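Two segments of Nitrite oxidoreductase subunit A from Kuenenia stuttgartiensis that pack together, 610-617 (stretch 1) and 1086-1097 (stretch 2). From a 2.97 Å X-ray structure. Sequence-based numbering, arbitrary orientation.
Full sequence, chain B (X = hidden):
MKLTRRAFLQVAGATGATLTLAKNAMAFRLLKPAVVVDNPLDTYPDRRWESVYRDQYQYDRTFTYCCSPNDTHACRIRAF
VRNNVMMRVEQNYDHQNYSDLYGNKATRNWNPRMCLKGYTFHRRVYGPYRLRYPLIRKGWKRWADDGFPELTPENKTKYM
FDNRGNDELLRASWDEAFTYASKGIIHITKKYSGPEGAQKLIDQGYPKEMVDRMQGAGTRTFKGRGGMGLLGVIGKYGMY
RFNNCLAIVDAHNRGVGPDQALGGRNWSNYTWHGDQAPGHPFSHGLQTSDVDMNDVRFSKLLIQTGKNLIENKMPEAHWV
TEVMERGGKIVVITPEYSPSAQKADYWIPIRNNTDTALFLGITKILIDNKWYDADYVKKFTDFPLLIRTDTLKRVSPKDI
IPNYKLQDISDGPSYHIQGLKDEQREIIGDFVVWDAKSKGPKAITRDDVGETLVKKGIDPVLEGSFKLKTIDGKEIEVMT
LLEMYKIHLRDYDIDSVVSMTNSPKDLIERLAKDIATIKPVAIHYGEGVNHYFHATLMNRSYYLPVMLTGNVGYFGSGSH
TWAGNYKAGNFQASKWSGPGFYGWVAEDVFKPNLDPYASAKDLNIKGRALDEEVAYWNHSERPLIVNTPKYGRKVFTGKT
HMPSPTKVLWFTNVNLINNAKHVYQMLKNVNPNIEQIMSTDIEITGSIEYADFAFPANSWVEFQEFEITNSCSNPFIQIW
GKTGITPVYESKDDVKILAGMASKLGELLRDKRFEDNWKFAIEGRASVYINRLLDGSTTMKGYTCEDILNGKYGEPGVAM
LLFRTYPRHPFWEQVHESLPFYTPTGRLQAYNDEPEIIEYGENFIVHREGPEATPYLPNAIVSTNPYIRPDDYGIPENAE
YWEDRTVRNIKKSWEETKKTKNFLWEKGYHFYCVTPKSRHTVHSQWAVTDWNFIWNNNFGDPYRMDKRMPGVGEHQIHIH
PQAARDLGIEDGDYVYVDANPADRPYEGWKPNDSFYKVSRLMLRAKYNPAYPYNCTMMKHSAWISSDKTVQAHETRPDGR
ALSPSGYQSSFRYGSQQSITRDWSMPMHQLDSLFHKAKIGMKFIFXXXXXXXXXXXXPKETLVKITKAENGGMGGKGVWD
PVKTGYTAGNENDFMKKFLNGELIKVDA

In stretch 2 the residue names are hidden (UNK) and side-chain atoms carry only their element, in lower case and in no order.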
# COMPACT_ATOMS: atom_id res chain seq x y z
N LEU B 610 34.88 -7.75 -8.80
CA LEU B 610 34.88 -8.45 -7.52
C LEU B 610 33.68 -8.00 -6.70
O LEU B 610 33.56 -6.82 -6.37
CB LEU B 610 36.19 -8.19 -6.77
CG LEU B 610 36.35 -8.90 -5.43
CD1 LEU B 610 36.32 -10.41 -5.61
CD2 LEU B 610 37.65 -8.47 -4.77
N ASP B 611 32.80 -8.94 -6.39
CA ASP B 611 31.59 -8.60 -5.65
C ASP B 611 31.93 -8.06 -4.27
O ASP B 611 32.94 -8.43 -3.66
CB ASP B 611 30.68 -9.82 -5.53
CG ASP B 611 30.16 -10.30 -6.87
OD1 ASP B 611 30.06 -9.47 -7.80
OD2 ASP B 611 29.87 -11.51 -7.00
N GLU B 612 31.09 -7.15 -3.78
CA GLU B 612 31.26 -6.55 -2.47
C GLU B 612 29.89 -6.36 -1.83
O GLU B 612 28.88 -6.22 -2.53
CB GLU B 612 32.00 -5.20 -2.56
CG GLU B 612 32.13 -4.45 -1.24
CD GLU B 612 32.88 -3.14 -1.38
OE1 GLU B 612 33.46 -2.89 -2.46
OE2 GLU B 612 32.90 -2.36 -0.41
N GLU B 613 29.87 -6.35 -0.50
CA GLU B 613 28.66 -6.08 0.27
C GLU B 613 28.57 -4.60 0.60
O GLU B 613 29.55 -3.97 0.99
CB GLU B 613 28.64 -6.91 1.55
CG GLU B 613 27.28 -7.48 1.88
CD GLU B 613 26.26 -6.41 2.18
OE1 GLU B 613 26.65 -5.34 2.67
OE2 GLU B 613 25.06 -6.64 1.92
N VAL B 614 27.36 -4.05 0.45
CA VAL B 614 27.16 -2.62 0.65
C VAL B 614 27.33 -2.23 2.12
O VAL B 614 27.75 -1.11 2.43
CB VAL B 614 25.77 -2.21 0.12
CG1 VAL B 614 25.49 -0.74 0.38
CG2 VAL B 614 25.66 -2.52 -1.36
N ALA B 615 27.02 -3.14 3.06
CA ALA B 615 26.97 -2.77 4.47
C ALA B 615 28.30 -2.22 4.98
O ALA B 615 28.32 -1.46 5.95
CB ALA B 615 26.54 -3.95 5.33
N TYR B 616 29.42 -2.61 4.36
CA TYR B 616 30.70 -2.07 4.79
C TYR B 616 30.74 -0.56 4.61
O TYR B 616 31.24 0.17 5.48
CB TYR B 616 31.84 -2.74 4.01
CG TYR B 616 31.95 -4.21 4.30
CD1 TYR B 616 32.53 -4.66 5.48
CD2 TYR B 616 31.45 -5.16 3.41
CE1 TYR B 616 32.63 -6.01 5.76
CE2 TYR B 616 31.55 -6.51 3.68
CZ TYR B 616 32.14 -6.93 4.86
OH TYR B 616 32.23 -8.27 5.13
N TRP B 617 30.19 -0.06 3.50
CA TRP B 617 29.99 1.38 3.35
C TRP B 617 29.13 1.93 4.48
O TRP B 617 29.47 2.94 5.10
CB TRP B 617 29.36 1.68 1.99
CG TRP B 617 28.75 3.03 1.92
CD1 TRP B 617 29.40 4.22 1.82
CD2 TRP B 617 27.35 3.34 1.96
NE1 TRP B 617 28.50 5.26 1.79
CE2 TRP B 617 27.23 4.74 1.88
CE3 TRP B 617 26.19 2.57 2.06
CZ2 TRP B 617 26.00 5.39 1.89
CZ3 TRP B 617 24.97 3.21 2.07
CH2 TRP B 617 24.89 4.61 1.98
N UNK B 1086 33.07 -19.61 1.73
CA UNK B 1086 33.18 -18.19 2.07
C UNK B 1086 32.10 -17.35 1.44
O UNK B 1086 31.11 -17.88 1.01
N UNK B 1087 32.34 -16.05 1.40
CA UNK B 1087 31.35 -15.05 0.94
C UNK B 1087 30.98 -15.17 -0.53
O UNK B 1087 31.79 -15.48 -1.36
c UNK B 1087 31.89 -13.65 1.26
c UNK B 1087 31.60 -12.57 0.26
c UNK B 1087 30.60 -10.47 -0.29
c UNK B 1087 32.13 -12.61 -1.01
c UNK B 1087 31.11 -10.54 -1.55
c UNK B 1087 30.85 -11.47 0.62
c UNK B 1087 31.87 -11.60 -1.92
N UNK B 1088 29.69 -14.97 -0.77
CA UNK B 1088 29.10 -14.81 -2.11
C UNK B 1088 28.17 -13.63 -1.96
O UNK B 1088 27.34 -13.69 -1.08
c UNK B 1088 27.29 -15.70 -3.60
c UNK B 1088 28.18 -15.98 -2.42
o UNK B 1088 27.63 -16.26 -5.85
c UNK B 1088 27.65 -16.65 -4.70
o UNK B 1088 27.99 -17.74 -4.37
N UNK B 1089 28.29 -12.61 -2.80
CA UNK B 1089 27.38 -11.48 -2.67
C UNK B 1089 25.95 -11.98 -2.84
O UNK B 1089 25.67 -12.79 -3.74
c UNK B 1089 27.71 -10.36 -3.66
N UNK B 1090 25.07 -11.56 -1.94
CA UNK B 1090 23.69 -12.00 -1.84
C UNK B 1090 23.59 -13.46 -1.41
O UNK B 1090 22.52 -14.06 -1.53
c UNK B 1090 22.91 -11.77 -3.14
o UNK B 1090 23.28 -9.42 -2.83
c UNK B 1090 23.04 -10.32 -3.65
o UNK B 1090 22.87 -10.09 -4.87
N UNK B 1091 24.69 -14.06 -0.93
CA UNK B 1091 24.70 -15.44 -0.44
C UNK B 1091 25.83 -15.57 0.56
O UNK B 1091 26.97 -15.83 0.16
o UNK B 1091 23.70 -18.06 -0.33
n UNK B 1091 25.12 -18.78 -1.92
c UNK B 1091 24.52 -17.82 -1.22
c UNK B 1091 24.89 -16.41 -1.59
N UNK B 1092 25.50 -15.54 1.85
CA UNK B 1092 26.46 -15.54 2.95
C UNK B 1092 27.38 -14.32 2.92
O UNK B 1092 28.60 -14.41 2.68
n UNK B 1092 27.57 -16.76 5.47
n UNK B 1092 29.68 -17.05 5.75
c UNK B 1092 28.13 -16.92 4.21
c UNK B 1092 29.46 -17.05 4.40
c UNK B 1092 27.30 -16.80 2.97
c UNK B 1092 28.53 -16.87 6.38
N UNK B 1093 26.79 -13.16 3.14
CA UNK B 1093 27.52 -11.96 3.50
C UNK B 1093 26.66 -11.19 4.49
O UNK B 1093 25.65 -11.71 4.99
c UNK B 1093 27.95 -11.17 2.25
s UNK B 1093 26.65 -10.64 1.15
N UNK B 1094 27.10 -9.97 4.84
CA UNK B 1094 26.45 -9.21 5.90
C UNK B 1094 24.99 -8.97 5.56
O UNK B 1094 24.65 -8.49 4.47
c UNK B 1094 28.47 -8.03 6.87
c UNK B 1094 26.28 -6.98 7.00
c UNK B 1094 27.15 -7.86 6.14
c UNK B 1094 29.04 -6.69 7.41
N UNK B 1095 24.11 -9.28 6.52
CA UNK B 1095 22.67 -9.10 6.38
C UNK B 1095 22.27 -7.98 7.34
O UNK B 1095 22.21 -8.19 8.56
c UNK B 1095 20.70 -10.57 5.85
c UNK B 1095 21.93 -10.39 6.71
n UNK B 1095 19.53 -10.47 6.46
o UNK B 1095 20.81 -10.80 4.64
N UNK B 1096 22.02 -6.80 6.80
CA UNK B 1096 21.84 -5.61 7.63
C UNK B 1096 20.58 -5.73 8.48
O UNK B 1096 19.58 -6.35 8.09
o UNK B 1096 20.50 -4.37 6.06
c UNK B 1096 22.93 -4.31 5.81
c UNK B 1096 21.75 -4.37 6.77
N UNK B 1097 20.65 -5.13 9.66
CA UNK B 1097 19.57 -5.21 10.64
C UNK B 1097 19.16 -3.82 11.11
O UNK B 1097 19.87 -3.21 11.94
c UNK B 1097 21.42 -5.70 12.31
c UNK B 1097 20.00 -6.08 11.83
c UNK B 1097 19.95 -7.52 11.41

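Position 1086 has backbone atoms and nothing beyond CA. Its phi/psi of 85/-163 would jam a CB against the preceding carbonyl O, so the residue is Gly-1086. At 1087 one carbon leads to a ring of six carbons with no heteroatom, which is Phe-1087. Its CZ lies 3.5 Å from Asp-611 O, while the backbone N atoms of Glu-612 and Glu-613 sit at the ring edge, near its plane. Position 1088 carries three carbons in a row, the last bearing two oxygens; the CA-to-CB bond points away from stretch 1, and the chain is that of Glu-1088. A single carbon at 1089 defines Ala-1089, whose CB packs 3.6 Å from Asp-611 CB.

Position 1090 has two carbons, the second with two oxygens, and does not touch stretch 1. A carboxylate this short is Asp-1090, and its positive phi of 68° suits the third place of a type II turn beginning at Glu-1088. At 1091 two carbons end in one oxygen and one nitrogen, the amide of Asn-1091; its backbone N closes the turn with a hydrogen bond to Glu-1088 O at 2.7 Å. Position 1092 shows one carbon and a five-membered ring of three carbons and two nitrogens, out of reach of stretch 1: His-1092.

The sulfur at 1093, attached to a single carbon, identifies Cys-1093. Its SG approaches Glu-613 CG to 3.3 Å and also accepts a weak hydrogen bond from Asp-1090 N, at 3.6 Å. Four carbons at 1094, forked at the first with one arm two carbons long, meet both Ala-615 and Tyr-616. This is Ile-1094: CG2 is 3.5 Å from Ala-615 CB, and CD1 lies over one face of the Tyr-616 ring, 4.3 Å from its centroid.

Position 1095 again has two carbons ending in one oxygen and one nitrogen, directed away from stretch 1 at CB, hence Asn-1095. At 1096 the first carbon bears one oxygen and one carbon, as in Thr-1096; its CG2 is 3.7 Å from Ala-615 CB. Three carbons forked at the first, beyond reach of stretch 1, make 1097 Val-1097.

The contact works by close packing, with no hydrogen bond across it. Phe-1087 and Ala-1089 pack against the segment around Asp-611, and Ile-1094 covers Ala-615 and the Tyr-616 face, where CH-pi contact complements apolar packing. Between them, Glu-613 reaches past Cys-1093. Together the two stretches bury 437 Å², summed over both sides.

Stretch 2, residues 1086-1097: GFEADNHCINTV
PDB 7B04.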